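Local atomic coordinates of glycosyl hydrolase (Streptomyces cattleya, PDB entry 7LR8), a protein that probably hydrolyses the beta-1,4 linkage between mannose and N-acetylglucosamine in N-glycan core fragments, as a family 5 glycoside hydrolase. Residues K254-E259 against V362-G367; D199-L204 against A212-I217; D82-R87 against R142-G147; V55-P60 against E75-L80. The protein carries 1 engineered substitution. One frame throughout, in Å; residues are numbered along the deposited sequence.

Interaction 1 (K254-E259 against V362-G367); sequences KAWARE and VDVGPG
A buried apolar contact joins the (beta/alpha)8 barrel to the smaller domain that follows it in the chain: the indole of Trp256, in the loop between helix 240-253 and barrel strand 264-269, meets Val362, the last residue of strand 358-362, and Val364 just beyond it. That strand is central in a three-stranded parallel sheet, so the tryptophan reaches from the outside of the barrel to the edge of a second fold unit. No hydrogen bond crosses between the segments; methyl groups against the six-membered ring make up the contact. CG2 of Val364 lies 3.8 Å from CZ2 of Trp256, at the ring edge and near its plane, and CG1 of the same valine approaches CZ2 at 4.0 Å. CG1 of Val362 comes to the neighbouring corner, 3.9 Å from CH2, and is turned there by a chi1 of 176° that sets it opposite the backbone N. Leu400 of strand 397-400 and Ala215 of helix 211-216 also pack on the indole. Between the two valines, Asp363 points away from the tryptophan and forms an Asx turn, its OD1 accepting the backbone N-H of Gly365 at 3.1 Å, with an N-H...O angle of 161°.

Interaction 2 (D199-L204 against A212-I217); sequences DAAWYL and AHSARI
Ser214 and Trp202 meet where two short helices of the (beta/alpha)8 barrel, 200-203 and 211-216, face each other in the connection between strands 194-196 and 221-225. The contact is one of van der Waals packing. CB of Ser214 rests 3.6 Å from CZ2 of Trp202 and 3.8 Å from CH2, so the serine methylene approaches the outer bond of the benzene ring obliquely. The indole reaches across because chi1 of -43° holds CG beside the backbone N, with the benzene ring directed to the second helix. Ala201 adds its methyl on the same helix, where its CA and that of Ser214 are 7.8 Å apart; the small side chains at both positions are consistent with this close approach.

Hydrogen bonding is confined to each helix or goes to other parts of the fold. The carbonyl of Ser214 accepts from Arg262, and that of His213 from His195, which ties helix 211-216 to its surroundings. Further apolar contacts enclose the indole: Thr221 and Val223 of strand 221-225 and Ala253 of helix 240-253 touch it. The Trp202 side chain lies about 9 Å from the bound N-acetylglucosamine at nearest approach, near the glycan pocket but not among its lining residues. Beside the tryptophan, the hydroxyl of Ser214 makes a loose approach to the other helix, its OG 4.3 Å from CB of Ala201.

Interaction 3 (D82-R87 against R142-G147); sequences DAAGER and RPNFLG
Arg142 and Asp82 form a side-on, two-pronged salt bridge between the loop leading into strand 145-152 and the last turns of helix 71-86, two elements of the (beta/alpha)8 barrel. From CB, which points toward the helix, the arginine bends at chi2 (70°), bringing CG within 3.3 Å of Asp82 OD1. CD passes the same oxygen, and NE then donates to OD1 at 2.7 Å. At the tip, NH2 donates to OD2 at 2.8 Å, so each carboxylate oxygen takes one N-H. Both bonds are almost straight and run in the guanidinium plane, while the carboxylate is turned 24° from it and both its oxygens are met on their syn sides. The paired bonds fix the rotation of both flat groups. Were Arg142 shortened to an alanine, the Asp82 carboxylate would probably be left without its charged mate and free to turn at the partly exposed helix face.

Asn144 makes the second point of approach. Its amide end lies against Gly85, with CG 3.6 Å from Gly85 CA; a side chain at the glycine would run into this amide, so the missing CB lets the loop come close. ND2 donates to the carbonyls of Thr81, in the helix, and Leu89, just before strand 90-94, so this one nitrogen ties the loop to both. A type I turn from Arg142 to Phe145 presents both side chains to the helix. Behind it, strand 145-152 pairs in parallel with strand 90-94, and Leu42 of helix 35-46 packs against Ala83 and Ala84 of helix 71-86.

Interaction 4 (V55-P60 against E75-L80); sequences VFPLWP and EQLAAL. With SO4 (sulfate ion), chain K.
Val55 and Pro57 meet Leu77 and Leu80 in a buried apolar contact between the end of barrel strand 52-55 and helix 71-86, the strand-to-helix packing of a (beta/alpha)8 barrel. The branched valine is the bump on the strand side, and its two methyls divide between the leucines: CG1 lies 3.8 Å from CD2 of Leu80, while CG2 lies 4.1 Å from CD1 of Leu77. The two leucines, three residues apart, both point toward the strand and form the hollow that receives it. Val55 and Leu80 run alongside one another, pointing opposite ways, whereas Leu77 lies obliquely across the valine. With CG opposite the backbone N (chi1 179°), Leu77 extends its fork so that its other methyl, CD2, meets the ring of Pro57 at CG, 4.3 Å away. Leu77 thus fits between valine and proline, one methyl to each.

Next to Leu77 in the helix, but taking no part in the strand contact, Gln76 binds a sulfate, probably from the crystallisation liquor. Its extended chain carries NE2 to O4 of the ion at 3.0 Å, with an N-H...O angle of 153°, and Arg72 donates to the same anion. A leucine in place of Gln76 has no N-H to offer O4, and the sulfate would probably be held less firmly, with Arg72 still donating to it.

Around the contact, Val91 and Val93 of the adjacent strand 90-94 touch Val55, and helix 122-139 closes in with Tyr131 on Pro57 and Leu139 on Leu77.

How the interactions relate
Interactions 3 and 4 share helix 71-86 and touch where Arg142 NH2 packs on Ala78 CB, with centres about 13 Å apart. Interaction 4 is wholly buried and apolar, whereas the partly buried interaction 3 near the helix end relies on a charge pair. Interactions 1 and 2 lie across the chain's centre from them, with centres about 10 Å apart; both are buried and without hydrogen bonds between their segments, each built round a tryptophan. Trp256 and Trp202 pack together, and Arg216 probably bonds to the carbonyl of Trp256. Interactions 2, 3 and 4 are internal to the barrel, while interaction 1 joins it to the following domain.

Interaction 1 (K254-E259 against V362-G367)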
loop_
_atom_site.group_PDB
_atom_site.type_symbol
_atom_site.label_atom_id
_atom_site.label_comp_id
_atom_site.label_asym_id
_atom_site.label_seq_id
_atom_site.Cartn_x
_atom_site.Cartn_y
_atom_site.Cartn_z
ATOM N N LYS B 254 -28.029 9.087 -20.081
ATOM C CA LYS B 254 -28.736 10.304 -20.444
ATOM C C LYS B 254 -30.032 10.496 -19.664
ATOM O O LYS B 254 -30.482 11.639 -19.519
ATOM C CB LYS B 254 -29.031 10.301 -21.946
ATOM C CG LYS B 254 -27.775 10.420 -22.807
ATOM C CD LYS B 254 -28.084 10.349 -24.288
ATOM C CE LYS B 254 -26.805 10.530 -25.098
ATOM N NZ LYS B 254 -27.053 10.393 -26.545
ATOM N N ALA B 255 -30.652 9.418 -19.168
ATOM C CA ALA B 255 -31.951 9.576 -18.516
ATOM C C ALA B 255 -31.878 10.503 -17.310
ATOM O O ALA B 255 -32.858 11.195 -17.008
ATOM C CB ALA B 255 -32.509 8.216 -18.096
ATOM N N TRP B 256 -30.738 10.538 -16.621
ATOM C CA TRP B 256 -30.588 11.275 -15.372
ATOM C C TRP B 256 -29.993 12.665 -15.553
ATOM O O TRP B 256 -29.860 13.398 -14.568
ATOM C CB TRP B 256 -29.720 10.481 -14.382
ATOM C CG TRP B 256 -30.434 9.326 -13.744
ATOM C CD1 TRP B 256 -31.135 9.338 -12.572
ATOM C CD2 TRP B 256 -30.519 7.987 -14.250
ATOM N NE1 TRP B 256 -31.653 8.089 -12.316
ATOM C CE2 TRP B 256 -31.296 7.245 -13.339
ATOM C CE3 TRP B 256 -30.022 7.347 -15.395
ATOM C CZ2 TRP B 256 -31.573 5.889 -13.523
ATOM C CZ3 TRP B 256 -30.301 6.001 -15.579
ATOM C CH2 TRP B 256 -31.068 5.287 -14.646
ATOM N N ALA B 257 -29.634 13.052 -16.775
ATOM C CA ALA B 257 -29.042 14.367 -16.989
ATOM C C ALA B 257 -30.088 15.465 -16.853
ATOM O O ALA B 257 -31.231 15.321 -17.298
ATOM C CB ALA B 257 -28.392 14.445 -18.375
ATOM N N ARG B 258 -29.684 16.585 -16.244
ATOM C CA ARG B 258 -30.529 17.770 -16.241
ATOM C C ARG B 258 -30.403 18.548 -17.544
ATOM O O ARG B 258 -31.388 19.125 -18.011
ATOM C CB ARG B 258 -30.185 18.667 -15.043
ATOM N N GLU B 259 -29.204 18.553 -18.170
ATOM C CA GLU B 259 -29.055 19.230 -19.457
ATOM C C GLU B 259 -29.371 18.266 -20.594
ATOM O O GLU B 259 -28.869 17.136 -20.594
ATOM C CB GLU B 259 -27.644 19.778 -19.634
ATOM N N VAL B 362 -37.402 4.274 -18.040
ATOM C CA VAL B 362 -36.555 3.678 -17.011
ATOM C C VAL B 362 -37.138 4.035 -15.652
ATOM O O VAL B 362 -37.161 5.210 -15.266
ATOM C CB VAL B 362 -35.102 4.157 -17.129
ATOM C CG1 VAL B 362 -34.260 3.595 -15.994
ATOM C CG2 VAL B 362 -34.533 3.755 -18.484
ATOM N N ASP B 363 -37.598 3.020 -14.921
ATOM C CA ASP B 363 -38.183 3.189 -13.594
ATOM C C ASP B 363 -37.287 2.441 -12.617
ATOM O O ASP B 363 -37.287 1.207 -12.592
ATOM C CB ASP B 363 -39.618 2.660 -13.557
ATOM C CG ASP B 363 -40.345 2.996 -12.257
ATOM O OD1 ASP B 363 -39.691 3.375 -11.260
ATOM O OD2 ASP B 363 -41.586 2.863 -12.232
ATOM N N VAL B 364 -36.506 3.187 -11.840
ATOM C CA VAL B 364 -35.596 2.613 -10.860
ATOM C C VAL B 364 -36.064 2.897 -9.434
ATOM O O VAL B 364 -35.272 2.821 -8.494
ATOM C CB VAL B 364 -34.155 3.101 -11.080
ATOM C CG1 VAL B 364 -33.675 2.710 -12.480
ATOM C CG2 VAL B 364 -34.061 4.608 -10.891
ATOM N N GLY B 365 -37.337 3.230 -9.260
ATOM C CA GLY B 365 -37.883 3.472 -7.947
ATOM C C GLY B 365 -37.923 4.943 -7.588
ATOM O O GLY B 365 -37.439 5.804 -8.333
ATOM N N PRO B 366 -38.488 5.253 -6.424
ATOM C CA PRO B 366 -38.681 6.651 -6.031
ATOM C C PRO B 366 -37.406 7.271 -5.481
ATOM O O PRO B 366 -36.447 6.587 -5.122
ATOM C CB PRO B 366 -39.755 6.573 -4.935
ATOM C CG PRO B 366 -39.903 5.095 -4.587
ATOM C CD PRO B 366 -38.855 4.325 -5.342
ATOM N N GLY B 367 -37.426 8.599 -5.399
ATOM C CA GLY B 367 -36.299 9.340 -4.872
ATOM C C GLY B 367 -35.181 9.483 -5.888
ATOM O O GLY B 367 -35.338 9.217 -7.080
#

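Interaction 2 (D199-L204 against A212-I217)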
loop_
_atom_site.group_PDB
_atom_site.type_symbol
_atom_site.label_atom_id
_atom_site.label_comp_id
_atom_site.label_asym_id
_atom_site.label_seq_id
_atom_site.Cartn_x
_atom_site.Cartn_y
_atom_site.Cartn_z
ATOM N N ASP B 199 -19.864 0.250 -13.197
ATOM C CA ASP B 199 -21.282 0.098 -13.531
ATOM C C ASP B 199 -22.167 -0.276 -12.342
ATOM O O ASP B 199 -23.392 -0.303 -12.511
ATOM C CB ASP B 199 -21.467 -0.903 -14.698
ATOM C CG ASP B 199 -20.984 -2.324 -14.384
ATOM O OD1 ASP B 199 -20.986 -2.738 -13.200
ATOM O OD2 ASP B 199 -20.601 -3.028 -15.350
ATOM N N ALA B 200 -21.606 -0.537 -11.154
ATOM C CA ALA B 200 -22.450 -0.627 -9.962
ATOM C C ALA B 200 -23.292 0.629 -9.778
ATOM O O ALA B 200 -24.401 0.564 -9.232
ATOM C CB ALA B 200 -21.592 -0.847 -8.716
ATOM N N ALA B 201 -22.793 1.780 -10.234
ATOM C CA ALA B 201 -23.570 3.012 -10.111
ATOM C C ALA B 201 -24.883 2.936 -10.886
ATOM O O ALA B 201 -25.847 3.616 -10.526
ATOM C CB ALA B 201 -22.748 4.211 -10.586
ATOM N N TRP B 202 -24.942 2.129 -11.947
ATOM C CA TRP B 202 -26.169 1.958 -12.718
ATOM C C TRP B 202 -26.902 0.658 -12.418
ATOM O O TRP B 202 -28.105 0.579 -12.670
ATOM C CB TRP B 202 -25.874 2.008 -14.228
ATOM C CG TRP B 202 -24.911 3.096 -14.586
ATOM C CD1 TRP B 202 -23.556 2.991 -14.697
ATOM C CD2 TRP B 202 -25.231 4.462 -14.848
ATOM N NE1 TRP B 202 -23.012 4.206 -15.022
ATOM C CE2 TRP B 202 -24.021 5.128 -15.122
ATOM C CE3 TRP B 202 -26.420 5.186 -14.881
ATOM C CZ2 TRP B 202 -23.968 6.483 -15.423
ATOM C CZ3 TRP B 202 -26.368 6.531 -15.182
ATOM C CH2 TRP B 202 -25.150 7.166 -15.449
ATOM N N TYR B 203 -26.218 -0.350 -11.879
ATOM C CA TYR B 203 -26.731 -1.711 -11.879
ATOM C C TYR B 203 -27.017 -2.299 -10.499
ATOM O O TYR B 203 -27.796 -3.257 -10.416
ATOM C CB TYR B 203 -25.737 -2.644 -12.588
ATOM C CG TYR B 203 -25.641 -2.505 -14.092
ATOM C CD1 TYR B 203 -26.490 -1.660 -14.814
ATOM C CD2 TYR B 203 -24.698 -3.235 -14.796
ATOM C CE1 TYR B 203 -26.386 -1.562 -16.210
ATOM C CE2 TYR B 203 -24.592 -3.146 -16.174
ATOM C CZ TYR B 203 -25.432 -2.316 -16.876
ATOM O OH TYR B 203 -25.307 -2.257 -18.255
ATOM N N LEU B 204 -26.422 -1.767 -9.431
ATOM C CA LEU B 204 -26.442 -2.388 -8.103
ATOM C C LEU B 204 -27.399 -1.633 -7.188
ATOM O O LEU B 204 -27.136 -0.481 -6.827
ATOM C CB LEU B 204 -25.045 -2.398 -7.489
ATOM C CG LEU B 204 -24.185 -3.657 -7.451
ATOM C CD1 LEU B 204 -23.177 -3.538 -6.321
ATOM C CD2 LEU B 204 -25.041 -4.899 -7.282
ATOM N N ALA B 212 -27.770 9.435 -10.589
ATOM C CA ALA B 212 -27.867 10.887 -10.490
ATOM C C ALA B 212 -26.501 11.523 -10.235
ATOM O O ALA B 212 -26.187 12.573 -10.811
ATOM C CB ALA B 212 -28.857 11.266 -9.391
ATOM N N HIS B 213 -25.674 10.910 -9.373
ATOM C CA HIS B 213 -24.334 11.451 -9.137
ATOM C C HIS B 213 -23.533 11.507 -10.431
ATOM O O HIS B 213 -22.848 12.501 -10.705
ATOM C CB HIS B 213 -23.559 10.610 -8.118
ATOM C CG HIS B 213 -24.139 10.580 -6.736
ATOM N ND1 HIS B 213 -23.992 9.487 -5.908
ATOM C CD2 HIS B 213 -24.808 11.510 -6.013
ATOM C CE1 HIS B 213 -24.573 9.732 -4.749
ATOM N NE2 HIS B 213 -25.074 10.953 -4.783
ATOM N N SER B 214 -23.583 10.433 -11.226
ATOM C CA SER B 214 -22.774 10.368 -12.441
ATOM C C SER B 214 -23.241 11.380 -13.485
ATOM O O SER B 214 -22.422 11.968 -14.202
ATOM C CB SER B 214 -22.817 8.954 -13.020
ATOM O OG SER B 214 -22.011 8.072 -12.249
ATOM N N ALA B 215 -24.550 11.598 -13.584
ATOM C CA ALA B 215 -25.122 12.446 -14.620
ATOM C C ALA B 215 -25.353 13.884 -14.171
ATOM O O ALA B 215 -25.659 14.737 -15.012
ATOM C CB ALA B 215 -26.448 11.843 -15.116
ATOM N N ARG B 216 -25.210 14.186 -12.882
ATOM C CA ARG B 216 -25.495 15.531 -12.398
ATOM C C ARG B 216 -24.358 16.177 -11.616
ATOM O O ARG B 216 -24.487 17.345 -11.226
ATOM C CB ARG B 216 -26.766 15.524 -11.534
ATOM C CG ARG B 216 -27.982 15.029 -12.291
ATOM C CD ARG B 216 -29.202 14.851 -11.398
ATOM N NE ARG B 216 -30.223 14.055 -12.077
ATOM C CZ ARG B 216 -31.333 13.598 -11.505
ATOM N NH1 ARG B 216 -31.586 13.853 -10.225
ATOM N NH2 ARG B 216 -32.195 12.880 -12.218
ATOM N N ILE B 217 -23.262 15.462 -11.363
ATOM C CA ILE B 217 -22.073 16.014 -10.725
ATOM C C ILE B 217 -20.906 15.858 -11.692
ATOM O O ILE B 217 -20.752 14.800 -12.312
ATOM C CB ILE B 217 -21.777 15.309 -9.383
ATOM C CG1 ILE B 217 -22.998 15.361 -8.459
ATOM C CG2 ILE B 217 -20.601 15.942 -8.685
ATOM C CD1 ILE B 217 -22.777 14.663 -7.128
#

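Interaction 3 (D82-R87 against R142-G147)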
loop_
_atom_site.group_PDB
_atom_site.type_symbol
_atom_site.label_atom_id
_atom_site.label_comp_id
_atom_site.label_asym_id
_atom_site.label_seq_id
_atom_site.Cartn_x
_atom_site.Cartn_y
_atom_site.Cartn_z
ATOM N N ASP B 82 3.495 16.564 -21.365
ATOM C CA ASP B 82 4.151 17.248 -22.469
ATOM C C ASP B 82 4.476 16.279 -23.598
ATOM O O ASP B 82 4.312 16.616 -24.777
ATOM C CB ASP B 82 5.424 17.938 -21.981
ATOM C CG ASP B 82 5.140 19.166 -21.143
ATOM O OD1 ASP B 82 4.012 19.698 -21.222
ATOM O OD2 ASP B 82 6.055 19.587 -20.403
ATOM N N ALA B 83 4.950 15.075 -23.261
ATOM C CA ALA B 83 5.220 14.089 -24.305
ATOM C C ALA B 83 3.950 13.760 -25.079
ATOM O O ALA B 83 3.979 13.586 -26.310
ATOM C CB ALA B 83 5.828 12.823 -23.689
ATOM N N ALA B 84 2.815 13.704 -24.382
ATOM C CA ALA B 84 1.551 13.449 -25.061
ATOM C C ALA B 84 1.171 14.613 -25.965
ATOM O O ALA B 84 0.826 14.408 -27.131
ATOM C CB ALA B 84 0.452 13.172 -24.033
ATOM N N GLY B 85 1.255 15.850 -25.456
ATOM C CA GLY B 85 0.865 16.998 -26.272
ATOM C C GLY B 85 1.666 17.129 -27.555
ATOM O O GLY B 85 1.123 17.500 -28.604
ATOM N N GLU B 86 2.971 16.843 -27.489
ATOM C CA GLU B 86 3.809 16.881 -28.688
ATOM C C GLU B 86 3.265 15.975 -29.777
ATOM O O GLU B 86 3.415 16.266 -30.969
ATOM C CB GLU B 86 5.233 16.450 -28.366
ATOM C CG GLU B 86 5.983 17.387 -27.505
ATOM C CD GLU B 86 7.356 16.869 -27.192
ATOM O OE1 GLU B 86 7.559 15.634 -27.196
ATOM O OE2 GLU B 86 8.232 17.705 -26.930
ATOM N N ARG B 87 2.682 14.850 -29.384
ATOM C CA ARG B 87 2.163 13.846 -30.297
ATOM C C ARG B 87 0.689 14.051 -30.599
ATOM O O ARG B 87 0.051 13.160 -31.168
ATOM C CB ARG B 87 2.418 12.450 -29.718
ATOM C CG ARG B 87 3.902 12.098 -29.750
ATOM C CD ARG B 87 4.395 11.181 -28.620
ATOM N NE ARG B 87 5.832 10.998 -28.801
ATOM C CZ ARG B 87 6.752 11.832 -28.335
ATOM N NH1 ARG B 87 6.391 12.886 -27.615
ATOM N NH2 ARG B 87 8.035 11.608 -28.580
ATOM N N ARG B 142 -0.658 23.667 -19.328
ATOM C CA ARG B 142 -0.494 22.802 -20.500
ATOM C C ARG B 142 -1.731 22.895 -21.379
ATOM O O ARG B 142 -2.816 22.486 -20.939
ATOM C CB ARG B 142 -0.282 21.353 -20.080
ATOM C CG ARG B 142 1.152 20.886 -20.089
ATOM C CD ARG B 142 1.932 21.546 -18.994
ATOM N NE ARG B 142 3.340 21.152 -18.992
ATOM C CZ ARG B 142 4.185 21.405 -17.995
ATOM N NH1 ARG B 142 3.782 22.089 -16.925
ATOM N NH2 ARG B 142 5.442 20.993 -18.068
ATOM N N PRO B 143 -1.629 23.395 -22.611
ATOM C CA PRO B 143 -2.832 23.502 -23.454
ATOM C C PRO B 143 -3.482 22.163 -23.753
ATOM O O PRO B 143 -4.685 22.130 -24.045
ATOM C CB PRO B 143 -2.315 24.176 -24.731
ATOM C CG PRO B 143 -0.832 23.988 -24.706
ATOM C CD PRO B 143 -0.435 23.956 -23.267
ATOM N N ASN B 144 -2.747 21.057 -23.662
ATOM C CA ASN B 144 -3.326 19.756 -23.965
ATOM C C ASN B 144 -3.874 19.053 -22.727
ATOM O O ASN B 144 -4.349 17.920 -22.837
ATOM C CB ASN B 144 -2.293 18.857 -24.646
ATOM C CG ASN B 144 -1.211 18.407 -23.695
ATOM O OD1 ASN B 144 -0.614 19.219 -22.981
ATOM N ND2 ASN B 144 -0.985 17.097 -23.636
ATOM N N PHE B 145 -3.818 19.686 -21.560
ATOM C CA PHE B 145 -4.422 19.127 -20.354
ATOM C C PHE B 145 -5.935 19.309 -20.416
ATOM O O PHE B 145 -6.436 20.440 -20.415
ATOM C CB PHE B 145 -3.825 19.805 -19.119
ATOM C CG PHE B 145 -4.462 19.413 -17.817
ATOM C CD1 PHE B 145 -4.528 18.081 -17.420
ATOM C CD2 PHE B 145 -4.958 20.388 -16.961
ATOM C CE1 PHE B 145 -5.094 17.733 -16.194
ATOM C CE2 PHE B 145 -5.531 20.044 -15.738
ATOM C CZ PHE B 145 -5.592 18.719 -15.349
ATOM N N LEU B 146 -6.657 18.193 -20.475
ATOM C CA LEU B 146 -8.112 18.232 -20.557
ATOM C C LEU B 146 -8.726 18.583 -19.213
ATOM O O LEU B 146 -9.644 19.404 -19.138
ATOM C CB LEU B 146 -8.654 16.881 -21.032
ATOM C CG LEU B 146 -8.389 16.439 -22.464
ATOM C CD1 LEU B 146 -8.763 14.965 -22.623
ATOM C CD2 LEU B 146 -9.178 17.312 -23.417
ATOM N N GLY B 147 -8.248 17.951 -18.150
ATOM C CA GLY B 147 -8.807 18.134 -16.830
ATOM C C GLY B 147 -8.597 16.865 -16.029
ATOM O O GLY B 147 -7.863 15.972 -16.442
#

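Interaction 4 (V55-P60 against E75-L80)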
loop_
_atom_site.group_PDB
_atom_site.type_symbol
_atom_site.label_atom_id
_atom_site.label_comp_id
_atom_site.label_asym_id
_atom_site.label_seq_id
_atom_site.Cartn_x
_atom_site.Cartn_y
_atom_site.Cartn_z
ATOM N N VAL B 55 -4.656 8.941 -18.233
ATOM C CA VAL B 55 -3.431 8.508 -17.569
ATOM C C VAL B 55 -3.624 8.421 -16.054
ATOM O O VAL B 55 -4.472 9.093 -15.460
ATOM C CB VAL B 55 -2.230 9.420 -17.902
ATOM C CG1 VAL B 55 -2.070 9.557 -19.416
ATOM C CG2 VAL B 55 -2.383 10.778 -17.264
ATOM N N PHE B 56 -2.790 7.596 -15.429
ATOM C CA PHE B 56 -3.023 7.145 -14.056
ATOM C C PHE B 56 -1.816 7.292 -13.143
ATOM O O PHE B 56 -0.926 6.420 -13.137
ATOM C CB PHE B 56 -3.485 5.694 -14.063
ATOM C CG PHE B 56 -4.724 5.471 -14.865
ATOM C CD1 PHE B 56 -5.975 5.709 -14.305
ATOM C CD2 PHE B 56 -4.645 5.013 -16.175
ATOM C CE1 PHE B 56 -7.124 5.496 -15.045
ATOM C CE2 PHE B 56 -5.803 4.814 -16.917
ATOM C CZ PHE B 56 -7.042 5.060 -16.336
ATOM N N PRO B 57 -1.788 8.337 -12.317
ATOM C CA PRO B 57 -0.916 8.332 -11.137
ATOM C C PRO B 57 -1.263 7.161 -10.235
ATOM O O PRO B 57 -2.399 6.679 -10.220
ATOM C CB PRO B 57 -1.241 9.659 -10.438
ATOM C CG PRO B 57 -1.897 10.514 -11.450
ATOM C CD PRO B 57 -2.519 9.601 -12.495
ATOM N N LEU B 58 -0.273 6.709 -9.468
ATOM C CA LEU B 58 -0.506 5.805 -8.343
ATOM C C LEU B 58 -0.528 6.670 -7.086
ATOM O O LEU B 58 0.494 7.250 -6.708
ATOM C CB LEU B 58 0.570 4.731 -8.248
ATOM C CG LEU B 58 0.480 3.584 -9.255
ATOM C CD1 LEU B 58 1.535 2.529 -8.954
ATOM C CD2 LEU B 58 -0.910 2.968 -9.254
ATOM N N TRP B 59 -1.705 6.776 -6.462
ATOM C CA TRP B 59 -1.895 7.691 -5.333
ATOM C C TRP B 59 -0.881 7.492 -4.210
ATOM O O TRP B 59 -0.253 8.486 -3.804
ATOM C CB TRP B 59 -3.346 7.554 -4.852
ATOM C CG TRP B 59 -3.735 8.458 -3.692
ATOM C CD1 TRP B 59 -3.210 9.695 -3.381
ATOM C CD2 TRP B 59 -4.760 8.204 -2.722
ATOM N NE1 TRP B 59 -3.839 10.202 -2.260
ATOM C CE2 TRP B 59 -4.780 9.302 -1.829
ATOM C CE3 TRP B 59 -5.639 7.138 -2.498
ATOM C CZ2 TRP B 59 -5.667 9.376 -0.758
ATOM C CZ3 TRP B 59 -6.525 7.215 -1.435
ATOM C CH2 TRP B 59 -6.522 8.322 -0.570
ATOM N N PRO B 60 -0.634 6.276 -3.690
ATOM C CA PRO B 60 0.368 6.158 -2.608
ATOM C C PRO B 60 1.775 6.535 -3.036
ATOM O O PRO B 60 2.584 6.931 -2.186
ATOM C CB PRO B 60 0.301 4.676 -2.202
ATOM C CG PRO B 60 -0.957 4.133 -2.818
ATOM C CD PRO B 60 -1.184 4.953 -4.053
ATOM N N GLU B 75 6.208 16.417 -11.297
ATOM C CA GLU B 75 6.982 16.797 -12.474
ATOM C C GLU B 75 7.054 15.672 -13.509
ATOM O O GLU B 75 7.095 15.948 -14.714
ATOM C CB GLU B 75 8.375 17.243 -12.039
ATOM C CG GLU B 75 8.312 18.546 -11.209
ATOM C CD GLU B 75 9.620 18.953 -10.567
ATOM O OE1 GLU B 75 10.670 18.377 -10.916
ATOM O OE2 GLU B 75 9.590 19.863 -9.707
ATOM N N GLN B 76 7.085 14.408 -13.072
ATOM C CA GLN B 76 7.026 13.298 -14.023
ATOM C C GLN B 76 5.688 13.286 -14.750
ATOM O O GLN B 76 5.632 13.069 -15.965
ATOM C CB GLN B 76 7.263 11.966 -13.297
ATOM C CG GLN B 76 8.693 11.794 -12.757
ATOM C CD GLN B 76 8.783 10.707 -11.689
ATOM O OE1 GLN B 76 7.763 10.259 -11.164
ATOM N NE2 GLN B 76 10.004 10.278 -11.372
ATOM N N LEU B 77 4.601 13.550 -14.022
ATOM C CA LEU B 77 3.286 13.628 -14.654
ATOM C C LEU B 77 3.230 14.761 -15.676
ATOM O O LEU B 77 2.638 14.603 -16.754
ATOM C CB LEU B 77 2.210 13.812 -13.582
ATOM C CG LEU B 77 0.762 13.927 -14.065
ATOM C CD1 LEU B 77 0.325 12.658 -14.829
ATOM C CD2 LEU B 77 -0.171 14.210 -12.901
ATOM N N ALA B 78 3.852 15.902 -15.363
ATOM C CA ALA B 78 3.909 16.996 -16.331
ATOM C C ALA B 78 4.737 16.606 -17.550
ATOM O O ALA B 78 4.376 16.942 -18.684
ATOM C CB ALA B 78 4.475 18.263 -15.672
ATOM N N ALA B 79 5.850 15.894 -17.337
ATOM C CA ALA B 79 6.679 15.457 -18.459
ATOM C C ALA B 79 5.919 14.482 -19.346
ATOM O O ALA B 79 6.028 14.540 -20.579
ATOM C CB ALA B 79 7.972 14.820 -17.948
ATOM N N LEU B 80 5.146 13.589 -18.739
ATOM C CA LEU B 80 4.284 12.710 -19.519
ATOM C C LEU B 80 3.255 13.515 -20.296
ATOM O O LEU B 80 2.968 13.216 -21.460
ATOM C CB LEU B 80 3.604 11.706 -18.591
ATOM C CG LEU B 80 2.818 10.541 -19.189
ATOM C CD1 LEU B 80 2.666 9.480 -18.104
ATOM C CD2 LEU B 80 1.454 10.958 -19.713
HETATM S S SO4 K . 13.070 11.900 -12.994
HETATM O O1 SO4 K . 12.641 12.747 -11.884
HETATM O O2 SO4 K . 13.592 12.741 -14.067
HETATM O O3 SO4 K . 14.115 10.988 -12.538
HETATM O O4 SO4 K . 11.939 11.128 -13.498
#